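Local coordinates for phosphatidylinositol-specific phospholipase C (Listeria monocytogenes, PDB 2PLC), which belongs to the phosphatidylinositol-specific phospholipase C family and is a single-chain bacterial protein of the TIM-barrel class, at residues Ile34-Thr39 and Gly74-Asn79; Leu54-Arg59 and Pro260-Ile265; Ser111-Asp116 and Glu157-Lys162. All blocks are in the same frame, centred on the assembly; numbering follows the deposited sequence.

In the fold
The three contacts lie apart on a barrel-like α/β chain, and no two of them touch. Contact 1 sets helix 34-38, which follows strand 20-24, against the hairpin of strands 70-73 and 76-78, which follows strand 60-65. Contact 3 joins the start of helix 114-125, beyond strand 101-107, to the loop after strand 152-157; its centre is about 24 Å from that of contact 1. Contact 2 brings an early part of the chain, just before strand 60-65, against the start of the last helix, 262-269; its centre is about 31 Å from that of contact 3, on the other side of the chain's centre, and about 25 Å from that of contact 1. Along the sequence contacts 1 and 2 interleave, whereas contact 1 closes before contact 3 opens.

Contact 1 (Ile34-Thr39 and Gly74-Asn79); sequences ITWTLT and GPIFLN
I76, on strand 76-78, lays a different part of its branched side chain against T35 and W36 of the short helix 34-38 and T39 just after it. Its methyl CG2 lies 3.7 Å from CB of W36 and close to the indole plane, at the ring's edge; the two side chains cross at about a right angle. CG1 of I76 meets the methyl CG2 of T35 at 3.7 Å, where the two backbones also draw closest. The extended chi2 of I76 (172°) carries CD1 past T39, whose OG1 is 3.5 Å from it, the two side chains running in opposite directions.

W36 reaches further along the strand. Its CG stands anti to the backbone N (chi1 -175°), and the pyrrole corner of the indole then meets L78, with CD1 of W36 3.7 Å from CD2 of L78. A weak hydrogen bond from NE1 to OG of S29 helps to fix the ring, which also packs on Q44. The helix and strand axes are 7.5 Å apart at closest, their directions 105° apart, so the strand passes nearly across the helix.

The hydroxyl of T39 turns back into its own segment: OG1 donates to O of T35 at 2.8 Å, on the opposite face of that carbonyl from the backbone N of T39. D33 joins both pieces, OD1 accepting from N of W36 and OD2, weakly, from N of F77. Between the segments themselves the contact is therefore essentially apolar: hydrocarbon branches and an indole edge hold helix to hairpin, while D33 beside them adds a polar link.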
loop_
_atom_site.group_PDB
_atom_site.type_symbol
_atom_site.label_atom_id
_atom_site.label_comp_id
_atom_site.label_asym_id
_atom_site.label_seq_id
_atom_site.Cartn_x
_atom_site.Cartn_y
_atom_site.Cartn_z
ATOM N N ILE A 34 1.723 -17.632 -18.259
ATOM C CA ILE A 34 1.527 -19.064 -18.091
ATOM C C ILE A 34 2.136 -19.587 -16.780
ATOM O O ILE A 34 1.574 -20.485 -16.151
ATOM C CB ILE A 34 2.080 -19.847 -19.315
ATOM C CG1 ILE A 34 1.653 -21.314 -19.253
ATOM C CG2 ILE A 34 3.591 -19.707 -19.399
ATOM C CD1 ILE A 34 0.134 -21.530 -19.278
ATOM N N THR A 35 3.253 -19.003 -16.348
ATOM C CA THR A 35 3.896 -19.429 -15.100
ATOM C C THR A 35 3.028 -19.068 -13.889
ATOM O O THR A 35 3.035 -19.766 -12.873
ATOM C CB THR A 35 5.304 -18.809 -14.936
ATOM O OG1 THR A 35 6.108 -19.150 -16.068
ATOM C CG2 THR A 35 5.988 -19.351 -13.685
ATOM N N TRP A 36 2.275 -17.979 -14.010
ATOM C CA TRP A 36 1.389 -17.541 -12.940
ATOM C C TRP A 36 0.251 -18.547 -12.747
ATOM O O TRP A 36 -0.124 -18.863 -11.616
ATOM C CB TRP A 36 0.830 -16.153 -13.256
ATOM C CG TRP A 36 0.001 -15.578 -12.154
ATOM C CD1 TRP A 36 0.449 -14.906 -11.048
ATOM C CD2 TRP A 36 -1.422 -15.647 -12.032
ATOM N NE1 TRP A 36 -0.611 -14.561 -10.242
ATOM C CE2 TRP A 36 -1.770 -15.006 -10.822
ATOM C CE3 TRP A 36 -2.440 -16.190 -12.826
ATOM C CZ2 TRP A 36 -3.090 -14.898 -10.390
ATOM C CZ3 TRP A 36 -3.754 -16.079 -12.395
ATOM C CH2 TRP A 36 -4.065 -15.439 -11.187
ATOM N N THR A 37 -0.290 -19.062 -13.849
ATOM C CA THR A 37 -1.381 -20.034 -13.772
ATOM C C THR A 37 -0.895 -21.372 -13.205
ATOM O O THR A 37 -1.608 -22.025 -12.447
ATOM C CB THR A 37 -2.038 -20.273 -15.155
ATOM O OG1 THR A 37 -1.058 -20.779 -16.067
ATOM C CG2 THR A 37 -2.618 -18.979 -15.706
ATOM N N LEU A 38 0.324 -21.767 -13.569
ATOM C CA LEU A 38 0.922 -23.024 -13.092
ATOM C C LEU A 38 1.262 -23.008 -11.593
ATOM O O LEU A 38 1.201 -24.039 -10.925
ATOM C CB LEU A 38 2.187 -23.347 -13.900
ATOM C CG LEU A 38 2.001 -23.641 -15.392
ATOM C CD1 LEU A 38 3.360 -23.737 -16.091
ATOM C CD2 LEU A 38 1.215 -24.925 -15.554
ATOM N N THR A 39 1.622 -21.835 -11.079
ATOM C CA THR A 39 1.981 -21.675 -9.670
ATOM C C THR A 39 0.946 -20.831 -8.926
ATOM O O THR A 39 1.207 -20.357 -7.819
ATOM C CB THR A 39 3.329 -20.953 -9.537
ATOM O OG1 THR A 39 3.195 -19.622 -10.046
ATOM C CG2 THR A 39 4.416 -21.678 -10.317
ATOM N N GLY A 74 8.700 -11.860 -8.886
ATOM C CA GLY A 74 9.893 -12.666 -9.046
ATOM C C GLY A 74 10.097 -12.860 -10.538
ATOM O O GLY A 74 10.111 -11.887 -11.296
ATOM N N PRO A 75 10.219 -14.112 -10.999
ATOM C CA PRO A 75 10.415 -14.423 -12.417
ATOM C C PRO A 75 9.088 -14.491 -13.171
ATOM O O PRO A 75 9.052 -14.794 -14.363
ATOM C CB PRO A 75 11.070 -15.796 -12.357
ATOM C CG PRO A 75 10.355 -16.431 -11.199
ATOM C CD PRO A 75 10.318 -15.329 -10.167
ATOM N N ILE A 76 7.999 -14.229 -12.457
ATOM C CA ILE A 76 6.662 -14.287 -13.025
ATOM C C ILE A 76 6.151 -12.933 -13.506
ATOM O O ILE A 76 6.026 -11.992 -12.720
ATOM C CB ILE A 76 5.675 -14.873 -11.993
ATOM C CG1 ILE A 76 6.097 -16.295 -11.628
ATOM C CG2 ILE A 76 4.252 -14.867 -12.532
ATOM C CD1 ILE A 76 5.311 -16.880 -10.486
ATOM N N PHE A 77 5.884 -12.841 -14.807
ATOM C CA PHE A 77 5.353 -11.624 -15.414
ATOM C C PHE A 77 3.866 -11.567 -15.065
ATOM O O PHE A 77 3.152 -12.557 -15.231
ATOM C CB PHE A 77 5.542 -11.681 -16.931
ATOM C CG PHE A 77 4.926 -10.525 -17.674
ATOM C CD1 PHE A 77 5.045 -9.221 -17.198
ATOM C CD2 PHE A 77 4.230 -10.742 -18.858
ATOM C CE1 PHE A 77 4.481 -8.154 -17.888
ATOM C CE2 PHE A 77 3.661 -9.679 -19.557
ATOM C CZ PHE A 77 3.787 -8.381 -19.069
ATOM N N LEU A 78 3.400 -10.410 -14.598
ATOM C CA LEU A 78 2.003 -10.261 -14.209
ATOM C C LEU A 78 1.072 -9.635 -15.248
ATOM O O LEU A 78 0.001 -9.145 -14.900
ATOM C CB LEU A 78 1.903 -9.511 -12.877
ATOM C CG LEU A 78 2.579 -10.172 -11.667
ATOM C CD1 LEU A 78 2.343 -9.335 -10.428
ATOM C CD2 LEU A 78 2.035 -11.575 -11.458
ATOM N N ASN A 79 1.461 -9.677 -16.521
ATOM C CA ASN A 79 0.638 -9.114 -17.599
ATOM C C ASN A 79 0.185 -7.678 -17.344
ATOM O O ASN A 79 -0.992 -7.339 -17.516
ATOM C CB ASN A 79 -0.579 -10.007 -17.881
ATOM C CG ASN A 79 -0.220 -11.255 -18.662
ATOM O OD1 ASN A 79 0.949 -11.634 -18.748
ATOM N ND2 ASN A 79 -1.224 -11.899 -19.243
#

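Contact 2 (Leu54-Arg59 and Pro260-Ile265); sequences LEAGIR and PEKQTI
I265 is the main bump of this contact, a branched side chain from the first turn of helix 262-269 that fits against the turn A56-I58. Its CG2 presses on the backbone, 3.1 Å from O of A56, a tight fit, and 4.1 Å from CA of G57. G57, with no side chain, presents a shallow backbone surface there; its positive phi (114°) belongs to the Schellman motif that ends helix 50-55. The other arm of I265 is extended, with chi2 at 167°, and its CD1 sits in the corner formed by CB of A56 at 4.1 Å and CD1 of I58 at 3.8 Å. The side chains of I58 and I265 cross at about a right angle.

P260 lies at one margin, its CG a loose 4.5 Å from CD1 of I58. At another, the aliphatic part of K262 lies beside the small A56, CD to CB 4.2 Å. A water bridges the two backbones, donating to both O of A56 and O of K262.

The turn itself is braced from within by R59, whose NH1 bonds to O of L54, on a lone pair in the carbonyl plane, and to O of I58, from above its plane; NH2 forms a salt bridge with E99. The chemistry implies a contact made mainly by small and branched hydrocarbon groups, with the water as a polar bridge between the carbonyls of A56 and K262.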
loop_
_atom_site.group_PDB
_atom_site.type_symbol
_atom_site.label_atom_id
_atom_site.label_comp_id
_atom_site.label_asym_id
_atom_site.label_seq_id
_atom_site.Cartn_x
_atom_site.Cartn_y
_atom_site.Cartn_z
ATOM N N LEU A 54 -9.343 0.056 -5.984
ATOM C CA LEU A 54 -9.438 1.481 -5.688
ATOM C C LEU A 54 -10.890 1.864 -5.421
ATOM O O LEU A 54 -11.182 2.537 -4.438
ATOM C CB LEU A 54 -8.850 2.311 -6.832
ATOM C CG LEU A 54 -7.352 2.116 -7.099
ATOM C CD1 LEU A 54 -6.894 3.030 -8.229
ATOM C CD2 LEU A 54 -6.555 2.393 -5.835
ATOM N N GLU A 55 -11.799 1.407 -6.276
ATOM C CA GLU A 55 -13.220 1.698 -6.092
ATOM C C GLU A 55 -13.781 1.041 -4.829
ATOM O O GLU A 55 -14.792 1.488 -4.293
ATOM C CB GLU A 55 -14.041 1.247 -7.303
ATOM C CG GLU A 55 -13.818 2.070 -8.556
ATOM C CD GLU A 55 -15.045 2.096 -9.462
ATOM O OE1 GLU A 55 -15.724 1.047 -9.599
ATOM O OE2 GLU A 55 -15.332 3.176 -10.031
ATOM N N ALA A 56 -13.127 -0.027 -4.371
ATOM C CA ALA A 56 -13.544 -0.737 -3.165
ATOM C C ALA A 56 -13.048 -0.039 -1.893
ATOM O O ALA A 56 -13.429 -0.414 -0.782
ATOM C CB ALA A 56 -13.053 -2.177 -3.204
ATOM N N GLY A 57 -12.174 0.950 -2.051
ATOM C CA GLY A 57 -11.674 1.661 -0.889
ATOM C C GLY A 57 -10.201 1.498 -0.575
ATOM O O GLY A 57 -9.697 2.161 0.324
ATOM N N ILE A 58 -9.508 0.619 -1.293
ATOM C CA ILE A 58 -8.080 0.403 -1.066
ATOM C C ILE A 58 -7.351 1.707 -1.380
ATOM O O ILE A 58 -7.593 2.315 -2.420
ATOM C CB ILE A 58 -7.530 -0.726 -1.979
ATOM C CG1 ILE A 58 -8.201 -2.063 -1.648
ATOM C CG2 ILE A 58 -6.016 -0.825 -1.868
ATOM C CD1 ILE A 58 -8.046 -2.511 -0.211
ATOM N N ARG A 59 -6.496 2.157 -0.466
ATOM C CA ARG A 59 -5.762 3.401 -0.687
ATOM C C ARG A 59 -4.261 3.222 -0.582
ATOM O O ARG A 59 -3.500 4.185 -0.642
ATOM C CB ARG A 59 -6.230 4.497 0.272
ATOM C CG ARG A 59 -7.630 5.014 -0.008
ATOM C CD ARG A 59 -7.746 5.676 -1.370
ATOM N NE ARG A 59 -9.125 6.068 -1.638
ATOM C CZ ARG A 59 -10.025 5.296 -2.240
ATOM N NH1 ARG A 59 -9.692 4.080 -2.654
ATOM N NH2 ARG A 59 -11.274 5.728 -2.397
ATOM N N PRO A 260 -8.636 -9.241 0.293
ATOM C CA PRO A 260 -9.578 -8.562 1.184
ATOM C C PRO A 260 -10.989 -8.555 0.621
ATOM O O PRO A 260 -11.182 -8.418 -0.585
ATOM C CB PRO A 260 -9.019 -7.146 1.240
ATOM C CG PRO A 260 -8.436 -6.970 -0.136
ATOM C CD PRO A 260 -7.718 -8.277 -0.337
ATOM N N GLU A 261 -11.971 -8.739 1.496
ATOM C CA GLU A 261 -13.371 -8.712 1.091
ATOM C C GLU A 261 -13.912 -7.291 1.213
ATOM O O GLU A 261 -13.419 -6.496 2.016
ATOM C CB GLU A 261 -14.193 -9.662 1.953
ATOM C CG GLU A 261 -13.822 -11.109 1.748
ATOM C CD GLU A 261 -14.751 -12.048 2.473
ATOM O OE1 GLU A 261 -14.649 -12.145 3.719
ATOM O OE2 GLU A 261 -15.585 -12.686 1.794
ATOM N N LYS A 262 -14.912 -6.977 0.391
ATOM C CA LYS A 262 -15.547 -5.656 0.375
ATOM C C LYS A 262 -15.980 -5.229 1.777
ATOM O O LYS A 262 -15.852 -4.063 2.148
ATOM C CB LYS A 262 -16.786 -5.682 -0.524
ATOM C CG LYS A 262 -16.563 -6.137 -1.958
ATOM C CD LYS A 262 -16.196 -4.984 -2.873
ATOM C CE LYS A 262 -16.333 -5.375 -4.341
ATOM N NZ LYS A 262 -17.749 -5.668 -4.712
ATOM N N GLN A 263 -16.496 -6.195 2.535
ATOM C CA GLN A 263 -16.983 -6.003 3.907
ATOM C C GLN A 263 -15.869 -5.552 4.849
ATOM O O GLN A 263 -16.018 -4.583 5.600
ATOM C CB GLN A 263 -17.566 -7.327 4.416
ATOM C CG GLN A 263 -18.105 -7.308 5.837
ATOM C CD GLN A 263 -19.543 -6.839 5.910
ATOM O OE1 GLN A 263 -19.848 -5.682 5.607
ATOM N NE2 GLN A 263 -20.439 -7.739 6.312
ATOM N N THR A 264 -14.757 -6.283 4.805
ATOM C CA THR A 264 -13.598 -6.002 5.640
ATOM C C THR A 264 -13.032 -4.616 5.348
ATOM O O THR A 264 -12.655 -3.890 6.265
ATOM C CB THR A 264 -12.488 -7.050 5.419
ATOM O OG1 THR A 264 -13.053 -8.365 5.467
ATOM C CG2 THR A 264 -11.423 -6.934 6.495
ATOM N N ILE A 265 -12.970 -4.262 4.069
ATOM C CA ILE A 265 -12.449 -2.967 3.650
ATOM C C ILE A 265 -13.312 -1.831 4.207
ATOM O O ILE A 265 -12.788 -0.839 4.719
ATOM C CB ILE A 265 -12.367 -2.876 2.109
ATOM C CG1 ILE A 265 -11.414 -3.952 1.576
ATOM C CG2 ILE A 265 -11.891 -1.490 1.678
ATOM C CD1 ILE A 265 -11.482 -4.159 0.069
HETATM O O HOH W 1 -15.660 -2.329 -0.056
#

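Contact 3 (Ser111-Asp116 and Glu157-Lys162); sequences SNDSFD and ENHTKK
D116 and K162 make the strongest polar link between the two segments, a salt bridge with NZ of K162 3.3 Å from OD2 of D116. The ammonium group meets that oxygen on its syn side, 35° out of the carboxylate plane, and the lysine chain bends at chi2 (88°) on its way there. The other oxygen, OD1 of D116, comes within 3.6 Å of OD1 of N158; this is an oxygen pair and not a bond, and the lysine charge near the carboxylate may partly offset the repulsion.

N158 opens a type I turn that runs to K161. Its ND2 donates weakly to OG1 of T160 at 2.8 Å, and N of K162 makes another weak bond to the same hydroxyl, so that two weak bonds converge on it within the loop.

Around D113 the contact becomes packing. OD1 of D113 sits 3.5 Å from the methyl CG2 of T160 and 3.4 Å from CD2 of H159, with the carboxylate and imidazole planes 52° apart. H159, its CG anti to the backbone N, meets the backbone of S111 and N112: its CB is 3.3 Å from O of N112, and its CD2 touches the carbonyl carbon of S111. On the buried side OD1 of N158 lies at the edge of the F115 ring, near its plane, 4.2 Å from CD2 of F115.

F115 also packs on L105 and D107 of strand 101-107, and N158 touches D107 as well. The contact lies just beyond the C-terminal ends of two neighbouring parallel strands, 101-107 and 152-157, and joins the lead-in and first turn of helix 114-125 to the loop between strands 152-157 and 164-166.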
loop_
_atom_site.group_PDB
_atom_site.type_symbol
_atom_site.label_atom_id
_atom_site.label_comp_id
_atom_site.label_asym_id
_atom_site.label_seq_id
_atom_site.Cartn_x
_atom_site.Cartn_y
_atom_site.Cartn_z
ATOM N N SER A 111 19.697 -4.953 -7.300
ATOM C CA SER A 111 21.104 -5.200 -7.605
ATOM C C SER A 111 21.655 -4.133 -8.551
ATOM O O SER A 111 22.847 -4.121 -8.859
ATOM C CB SER A 111 21.290 -6.597 -8.220
ATOM O OG SER A 111 20.460 -6.784 -9.354
ATOM N N ASN A 112 20.785 -3.223 -8.987
ATOM C CA ASN A 112 21.185 -2.160 -9.903
ATOM C C ASN A 112 20.578 -0.806 -9.578
ATOM O O ASN A 112 19.565 -0.704 -8.880
ATOM C CB ASN A 112 20.812 -2.525 -11.345
ATOM C CG ASN A 112 21.902 -3.299 -12.055
ATOM O OD1 ASN A 112 22.896 -2.723 -12.501
ATOM N ND2 ASN A 112 21.714 -4.608 -12.182
ATOM N N ASP A 113 21.231 0.234 -10.084
ATOM C CA ASP A 113 20.779 1.609 -9.915
ATOM C C ASP A 113 20.149 2.047 -11.235
ATOM O O ASP A 113 19.813 3.218 -11.415
ATOM C CB ASP A 113 21.952 2.535 -9.565
ATOM C CG ASP A 113 22.470 2.328 -8.146
ATOM O OD1 ASP A 113 21.869 1.543 -7.379
ATOM O OD2 ASP A 113 23.484 2.969 -7.794
ATOM N N SER A 114 20.017 1.096 -12.160
ATOM C CA SER A 114 19.425 1.348 -13.471
ATOM C C SER A 114 17.906 1.527 -13.364
ATOM O O SER A 114 17.306 2.278 -14.137
ATOM C CB SER A 114 19.765 0.207 -14.441
ATOM O OG SER A 114 19.324 -1.048 -13.950
ATOM N N PHE A 115 17.301 0.845 -12.391
ATOM C CA PHE A 115 15.862 0.923 -12.145
ATOM C C PHE A 115 15.475 2.362 -11.821
ATOM O O PHE A 115 14.479 2.878 -12.326
ATOM C CB PHE A 115 15.475 0.006 -10.974
ATOM C CG PHE A 115 14.013 0.066 -10.604
ATOM C CD1 PHE A 115 13.080 -0.735 -11.260
ATOM C CD2 PHE A 115 13.567 0.931 -9.604
ATOM C CE1 PHE A 115 11.722 -0.672 -10.929
ATOM C CE2 PHE A 115 12.214 1.000 -9.268
ATOM C CZ PHE A 115 11.291 0.195 -9.933
ATOM N N ASP A 116 16.287 2.997 -10.983
ATOM C CA ASP A 116 16.069 4.375 -10.564
ATOM C C ASP A 116 15.998 5.325 -11.764
ATOM O O ASP A 116 15.106 6.171 -11.839
ATOM C CB ASP A 116 17.189 4.803 -9.609
ATOM C CG ASP A 116 16.839 6.046 -8.814
ATOM O OD1 ASP A 116 15.959 5.956 -7.930
ATOM O OD2 ASP A 116 17.450 7.110 -9.065
ATOM N N GLU A 157 11.457 1.745 -2.946
ATOM C CA GLU A 157 12.266 0.665 -2.407
ATOM C C GLU A 157 13.145 0.107 -3.515
ATOM O O GLU A 157 12.655 -0.511 -4.465
ATOM C CB GLU A 157 11.382 -0.444 -1.841
ATOM C CG GLU A 157 12.161 -1.608 -1.257
ATOM C CD GLU A 157 11.276 -2.644 -0.592
ATOM O OE1 GLU A 157 10.041 -2.574 -0.748
ATOM O OE2 GLU A 157 11.818 -3.536 0.093
ATOM N N ASN A 158 14.443 0.357 -3.406
ATOM C CA ASN A 158 15.397 -0.133 -4.387
ATOM C C ASN A 158 16.813 -0.193 -3.835
ATOM O O ASN A 158 17.040 0.045 -2.646
ATOM C CB ASN A 158 15.340 0.691 -5.685
ATOM C CG ASN A 158 15.441 2.187 -5.447
ATOM O OD1 ASN A 158 14.963 2.983 -6.255
ATOM N ND2 ASN A 158 16.065 2.578 -4.341
ATOM N N HIS A 159 17.754 -0.521 -4.715
ATOM C CA HIS A 159 19.164 -0.651 -4.370
ATOM C C HIS A 159 19.783 0.614 -3.757
ATOM O O HIS A 159 20.556 0.529 -2.800
ATOM C CB HIS A 159 19.946 -1.090 -5.620
ATOM C CG HIS A 159 21.388 -1.402 -5.364
ATOM N ND1 HIS A 159 21.919 -1.513 -4.096
ATOM C CD2 HIS A 159 22.415 -1.618 -6.220
ATOM C CE1 HIS A 159 23.209 -1.781 -4.181
ATOM N NE2 HIS A 159 23.535 -1.850 -5.460
ATOM N N THR A 160 19.412 1.780 -4.285
ATOM C CA THR A 160 19.941 3.057 -3.804
ATOM C C THR A 160 19.599 3.376 -2.345
ATOM O O THR A 160 20.360 4.064 -1.665
ATOM C CB THR A 160 19.462 4.236 -4.685
ATOM O OG1 THR A 160 18.070 4.481 -4.451
ATOM C CG2 THR A 160 19.670 3.924 -6.161
ATOM N N LYS A 161 18.453 2.884 -1.877
ATOM C CA LYS A 161 17.995 3.114 -0.505
ATOM C C LYS A 161 17.847 4.593 -0.173
ATOM O O LYS A 161 18.191 5.040 0.920
ATOM C CB LYS A 161 18.911 2.414 0.504
ATOM C CG LYS A 161 18.581 0.946 0.674
ATOM C CD LYS A 161 19.809 0.111 0.986
ATOM C CE LYS A 161 19.447 -1.366 1.076
ATOM N NZ LYS A 161 18.766 -1.861 -0.161
ATOM N N LYS A 162 17.343 5.344 -1.146
ATOM C CA LYS A 162 17.107 6.775 -1.002
ATOM C C LYS A 162 15.873 7.140 -1.838
ATOM O O LYS A 162 15.511 6.409 -2.764
ATOM C CB LYS A 162 18.356 7.583 -1.418
ATOM C CG LYS A 162 18.895 7.327 -2.825
ATOM C CD LYS A 162 18.228 8.224 -3.867
ATOM C CE LYS A 162 18.737 7.938 -5.276
ATOM N NZ LYS A 162 18.026 8.755 -6.304
#